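Local coordinates for A rubisco-like protein (Burkholderia fungorum, PDB 3NWR) that is of unknown reaction but probably carries out rubisco-related enolate chemistry on a TIM-barrel catalytic domain, at residues L15-L20 and L130-P135; R58-R63 and T95-L100. All coordinates share one frame; numbering follows the deposited sequence. Where two conformers were deposited one is given.

Interaction 1: residues L15-L20 and L130-P135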
# COMPACT_ATOMS: atom_id res chain seq x y z
N LEU A 15 20.15 -9.89 2.76
CA LEU A 15 19.36 -9.30 3.83
C LEU A 15 18.52 -10.42 4.45
O LEU A 15 18.37 -11.49 3.86
CB LEU A 15 18.48 -8.15 3.32
CG LEU A 15 17.42 -8.51 2.27
CD1 LEU A 15 16.17 -9.12 2.90
CD2 LEU A 15 17.07 -7.26 1.46
N GLU A 16 17.98 -10.17 5.63
CA GLU A 16 17.13 -11.14 6.29
C GLU A 16 15.75 -10.58 6.59
O GLU A 16 15.59 -9.39 6.87
CB GLU A 16 17.79 -11.66 7.56
CG GLU A 16 19.05 -12.45 7.26
CD GLU A 16 19.76 -12.93 8.50
OE1 GLU A 16 19.23 -12.74 9.62
OE2 GLU A 16 20.85 -13.52 8.34
N ALA A 17 14.76 -11.46 6.52
CA ALA A 17 13.38 -11.09 6.80
C ALA A 17 12.76 -12.14 7.71
O ALA A 17 12.86 -13.33 7.43
CB ALA A 17 12.60 -10.98 5.50
N ASP A 18 12.13 -11.69 8.79
CA ASP A 18 11.47 -12.60 9.73
C ASP A 18 9.97 -12.56 9.50
O ASP A 18 9.40 -11.49 9.30
CB ASP A 18 11.74 -12.17 11.18
CG ASP A 18 13.19 -12.37 11.61
OD1 ASP A 18 13.97 -12.99 10.86
OD2 ASP A 18 13.53 -11.91 12.71
N TYR A 19 9.33 -13.73 9.55
CA TYR A 19 7.88 -13.85 9.39
C TYR A 19 7.25 -14.67 10.48
O TYR A 19 7.91 -15.51 11.10
CB TYR A 19 7.53 -14.53 8.06
CG TYR A 19 8.10 -13.85 6.85
CD1 TYR A 19 7.33 -12.98 6.09
CD2 TYR A 19 9.41 -14.09 6.46
CE1 TYR A 19 7.86 -12.36 4.97
CE2 TYR A 19 9.94 -13.47 5.34
CZ TYR A 19 9.17 -12.60 4.62
OH TYR A 19 9.70 -11.98 3.51
N LEU A 20 5.97 -14.43 10.71
CA LEU A 20 5.12 -15.37 11.44
C LEU A 20 4.21 -16.00 10.41
O LEU A 20 3.48 -15.30 9.71
CB LEU A 20 4.28 -14.62 12.49
CG LEU A 20 3.09 -15.40 13.07
CD1 LEU A 20 3.57 -16.54 13.95
CD2 LEU A 20 2.18 -14.46 13.85
N LEU A 130 7.50 -9.61 9.97
CA LEU A 130 7.76 -9.02 11.28
C LEU A 130 8.89 -7.99 11.28
O LEU A 130 8.79 -6.94 11.90
CB LEU A 130 8.12 -10.12 12.29
CG LEU A 130 7.14 -11.28 12.38
CD1 LEU A 130 7.69 -12.35 13.33
CD2 LEU A 130 5.78 -10.79 12.85
N SER A 131 9.99 -8.31 10.60
CA SER A 131 11.17 -7.48 10.71
C SER A 131 12.13 -7.72 9.55
O SER A 131 12.05 -8.74 8.86
CB SER A 131 11.88 -7.72 12.05
OG SER A 131 12.25 -9.07 12.16
N LEU A 132 13.02 -6.76 9.34
CA LEU A 132 14.03 -6.83 8.29
C LEU A 132 15.39 -6.47 8.87
O LEU A 132 15.48 -5.64 9.78
CB LEU A 132 13.72 -5.84 7.17
CG LEU A 132 12.46 -6.13 6.36
CD1 LEU A 132 12.09 -4.92 5.50
CD2 LEU A 132 12.67 -7.36 5.49
N ARG A 133 16.44 -7.08 8.33
CA ARG A 133 17.79 -6.70 8.69
C ARG A 133 18.61 -6.51 7.42
O ARG A 133 18.79 -7.44 6.64
CB ARG A 133 18.44 -7.75 9.58
CG ARG A 133 17.89 -7.77 10.99
CD ARG A 133 18.51 -8.89 11.81
NE ARG A 133 18.14 -10.20 11.29
CZ ARG A 133 16.96 -10.78 11.49
NH1 ARG A 133 16.03 -10.15 12.20
NH2 ARG A 133 16.70 -11.97 10.97
N LEU A 134 19.09 -5.29 7.22
CA LEU A 134 19.86 -4.94 6.03
C LEU A 134 21.29 -4.57 6.42
O LEU A 134 21.51 -3.92 7.44
CB LEU A 134 19.21 -3.74 5.32
CG LEU A 134 18.04 -4.02 4.36
CD1 LEU A 134 16.90 -4.75 5.03
CD2 LEU A 134 17.54 -2.73 3.73
N PRO A 135 22.27 -4.96 5.59
CA PRO A 135 23.65 -4.51 5.82
C PRO A 135 23.75 -3.01 5.61
O PRO A 135 23.03 -2.45 4.78
CB PRO A 135 24.46 -5.22 4.73
CG PRO A 135 23.58 -6.32 4.21
CD PRO A 135 22.16 -5.85 4.42

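Interaction 2: residues R58-R63 and T95-L100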
# COMPACT_ATOMS: atom_id res chain seq x y z
N ARG A 58 18.99 -18.12 -5.14
CA ARG A 58 17.96 -18.79 -4.36
C ARG A 58 17.99 -18.34 -2.90
O ARG A 58 19.02 -18.44 -2.23
CB ARG A 58 18.12 -20.32 -4.48
CG ARG A 58 17.13 -21.16 -3.66
CD ARG A 58 15.69 -20.84 -4.02
NE ARG A 58 14.80 -22.00 -3.89
CZ ARG A 58 14.33 -22.47 -2.73
NH1 ARG A 58 14.65 -21.88 -1.58
NH2 ARG A 58 13.53 -23.53 -2.73
N ALA A 59 16.87 -17.80 -2.42
CA ALA A 59 16.73 -17.44 -1.01
C ALA A 59 16.71 -18.72 -0.17
O ALA A 59 16.36 -19.79 -0.66
CB ALA A 59 15.47 -16.63 -0.78
N SER A 60 17.08 -18.61 1.10
CA SER A 60 17.09 -19.78 1.96
C SER A 60 16.42 -19.52 3.30
O SER A 60 16.29 -18.38 3.74
CB SER A 60 18.51 -20.28 2.18
OG SER A 60 19.30 -19.27 2.77
N VAL A 61 16.00 -20.61 3.94
CA VAL A 61 15.39 -20.54 5.26
C VAL A 61 16.49 -20.71 6.30
O VAL A 61 17.14 -21.76 6.35
CB VAL A 61 14.33 -21.63 5.43
CG1 VAL A 61 13.70 -21.53 6.80
CG2 VAL A 61 13.28 -21.53 4.33
N LEU A 62 16.70 -19.69 7.12
CA LEU A 62 17.79 -19.71 8.10
C LEU A 62 17.31 -20.20 9.46
O LEU A 62 18.09 -20.76 10.24
CB LEU A 62 18.41 -18.32 8.27
CG LEU A 62 19.19 -17.73 7.10
CD1 LEU A 62 19.84 -16.41 7.52
CD2 LEU A 62 20.23 -18.71 6.58
N ARG A 63 16.04 -19.96 9.77
CA ARG A 63 15.50 -20.29 11.09
C ARG A 63 14.05 -20.69 10.99
O ARG A 63 13.27 -20.06 10.27
CB ARG A 63 15.63 -19.10 12.05
CG ARG A 63 17.06 -18.74 12.42
CD ARG A 63 17.13 -17.73 13.57
NE ARG A 63 17.05 -16.35 13.11
CZ ARG A 63 18.06 -15.69 12.54
NH1 ARG A 63 19.23 -16.29 12.35
NH2 ARG A 63 17.90 -14.43 12.16
N THR A 95 12.90 -17.22 9.53
CA THR A 95 13.77 -16.20 8.97
C THR A 95 14.19 -16.64 7.59
O THR A 95 14.66 -17.76 7.41
CB THR A 95 15.03 -15.99 9.83
OG1 THR A 95 14.67 -15.50 11.12
CG2 THR A 95 15.97 -15.00 9.16
N LEU A 96 14.01 -15.75 6.61
CA LEU A 96 14.51 -15.98 5.26
C LEU A 96 15.73 -15.12 4.98
O LEU A 96 15.83 -13.99 5.46
CB LEU A 96 13.44 -15.69 4.20
CG LEU A 96 12.15 -16.49 4.31
CD1 LEU A 96 11.25 -16.19 3.11
CD2 LEU A 96 12.44 -17.97 4.40
N SER A 97 16.66 -15.66 4.20
CA SER A 97 17.83 -14.92 3.75
C SER A 97 17.74 -14.71 2.24
O SER A 97 17.59 -15.68 1.50
CB SER A 97 19.11 -15.70 4.08
OG SER A 97 20.27 -15.00 3.65
N PHE A 98 17.80 -13.46 1.81
CA PHE A 98 17.66 -13.10 0.40
C PHE A 98 18.97 -12.56 -0.16
O PHE A 98 19.57 -11.68 0.45
CB PHE A 98 16.60 -12.00 0.23
CG PHE A 98 15.19 -12.49 0.35
CD1 PHE A 98 14.50 -12.41 1.55
CD2 PHE A 98 14.53 -13.01 -0.76
CE1 PHE A 98 13.19 -12.86 1.65
CE2 PHE A 98 13.22 -13.46 -0.67
CZ PHE A 98 12.55 -13.39 0.53
N PRO A 99 19.40 -13.05 -1.33
CA PRO A 99 20.59 -12.48 -1.97
C PRO A 99 20.32 -11.09 -2.53
O PRO A 99 19.40 -10.90 -3.32
CB PRO A 99 20.89 -13.46 -3.12
CG PRO A 99 20.06 -14.66 -2.87
CD PRO A 99 18.86 -14.20 -2.09
N LEU A 100 21.13 -10.12 -2.13
CA LEU A 100 20.94 -8.74 -2.56
C LEU A 100 21.04 -8.58 -4.07
O LEU A 100 20.41 -7.70 -4.66
CB LEU A 100 21.96 -7.82 -1.88
CG LEU A 100 21.84 -7.78 -0.36
CD1 LEU A 100 22.86 -6.81 0.25
CD2 LEU A 100 20.43 -7.40 0.07

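Interaction 1: residues L15-L20 and L130-P135
E16 OE1 is gripped by two nitrogens of R133. NH2 bonds to it at 3.0 Å (R133 NH2 to E16 OE1) and reaches its anti lone pair. NE meets the same oxygen, also on the anti side but 34° out of the carboxylate plane. The guanidinium thus comes side-on, with OE1 in its plane at the edge, and the carboxylate stands steeply to it at 81°. R133 holds D18 differently, end-on with both terminal nitrogens. R133 NH2 lies 2.9 Å from D18 OD1, on the syn side but well out of the carboxylate plane, while R133 NH1 approaches D18 OD2 from above that plane. The arginine chain bends at chi3 (-65°), which turns NE back toward E16. NH2 is therefore shared by two carboxylates, and D18 has further partners in T95, through OD1, and R93, through OD2. These charges would be expected to keep both acids ionised.

E16, D18, S131 and R133 share one face of the four-stranded antiparallel sheet in the rubisco-type N-terminal domain. Strand 126-133 is an outer strand here, and 14-23 is its inner neighbour. E16 and R133 form a hydrogen-bonded pair, with R133 N to E16 O at 2.9 Å. D18 N bonds to S131 O. D18 O takes L130 N at 2.8 Å and, weakly, S131 N, so L130 and S131 both face D18 in a classic beta bulge.

On the other face A17 CB meets L132 CD2 at 3.6 Å, and L132 also packs on V114 and on helix 301-309. At the bulge end L130 CD1 lies against the backbone of Y19 and L20. At the other end L15 CB sits 3.4 Å from R133 O and beside L134 CD1.

Interaction 2: residues R58-R63 and T95-L100
L62 lays its branch against S97: L62 CG and L62 CD1 each lie 3.6 Å from S97 CB. One residue on, R63 and T95 lie side by side and point the same way. T95 CG2 sits over one face of the R63 guanidinium, 3.6 Å from R63 NH2. T95 OG1 stands beside its own backbone N (chi1 -64°) and makes its hydrogen bond to D18 of strand 14-23.

L62 and R63 both face T95, which makes a classic beta bulge at this end of the pairing. L62 N bonds to T95 O at 2.8 Å, and T95 N bonds to R63 O at 3.0 Å. Before the bulge S60 and S97 form a regular hydrogen-bonded pair. S97 N meets S60 O at 2.8 Å, nearly along the C=O axis, and S60 N returns a bond to S97 O. The short strand segments lie at 137°, well away from straight antiparallel. Here strand 60-70, an outer strand of the domain's sheet, joins strand 89-99.

On the opposite face V61 CG2 touches L96 CD2 at 3.7 Å, the two side chains crossing at a slant. Helix 27-37 covers this face, with V61 on A31 and L96 on A35. A59 CB, just before the strand, faces strand 89-99, close to S97 O, and comes 3.7 Å from F98 CD2. R58 folds back so that NH1 bonds to A59 O at 2.9 Å, while its NH2 forms a salt bridge with D32 of the helix.

The backbone bonds serve both faces alike, while the side chains divide: apolar groups meet beneath the helix, and on the L62 and R63 side aliphatic carbon lies mainly against polar groups.

In the fold
Both interactions belong to one antiparallel sheet, ordered 60-70, 89-99, 14-23, 126-133. Interaction 2 pairs the first two strands and interaction 1 the last two; their centres are 9 Å apart. The central seam between 89-99 and 14-23 joins them, with L96 N 2.8 Å from A17 O, and R133 NH2 packs 3.6 Å from T95 CG2. Along the chain, 58-63 and 95-100 both fall between 15-20 and 130-135, so interaction 1 closes the longer loop. All four segments lie in the rubisco-type N-terminal domain, separate from the barrel strands. Helix 301-309 of the catalytic region meets the sheet at interaction 1, while interaction 2 lies farther from the chain's centre.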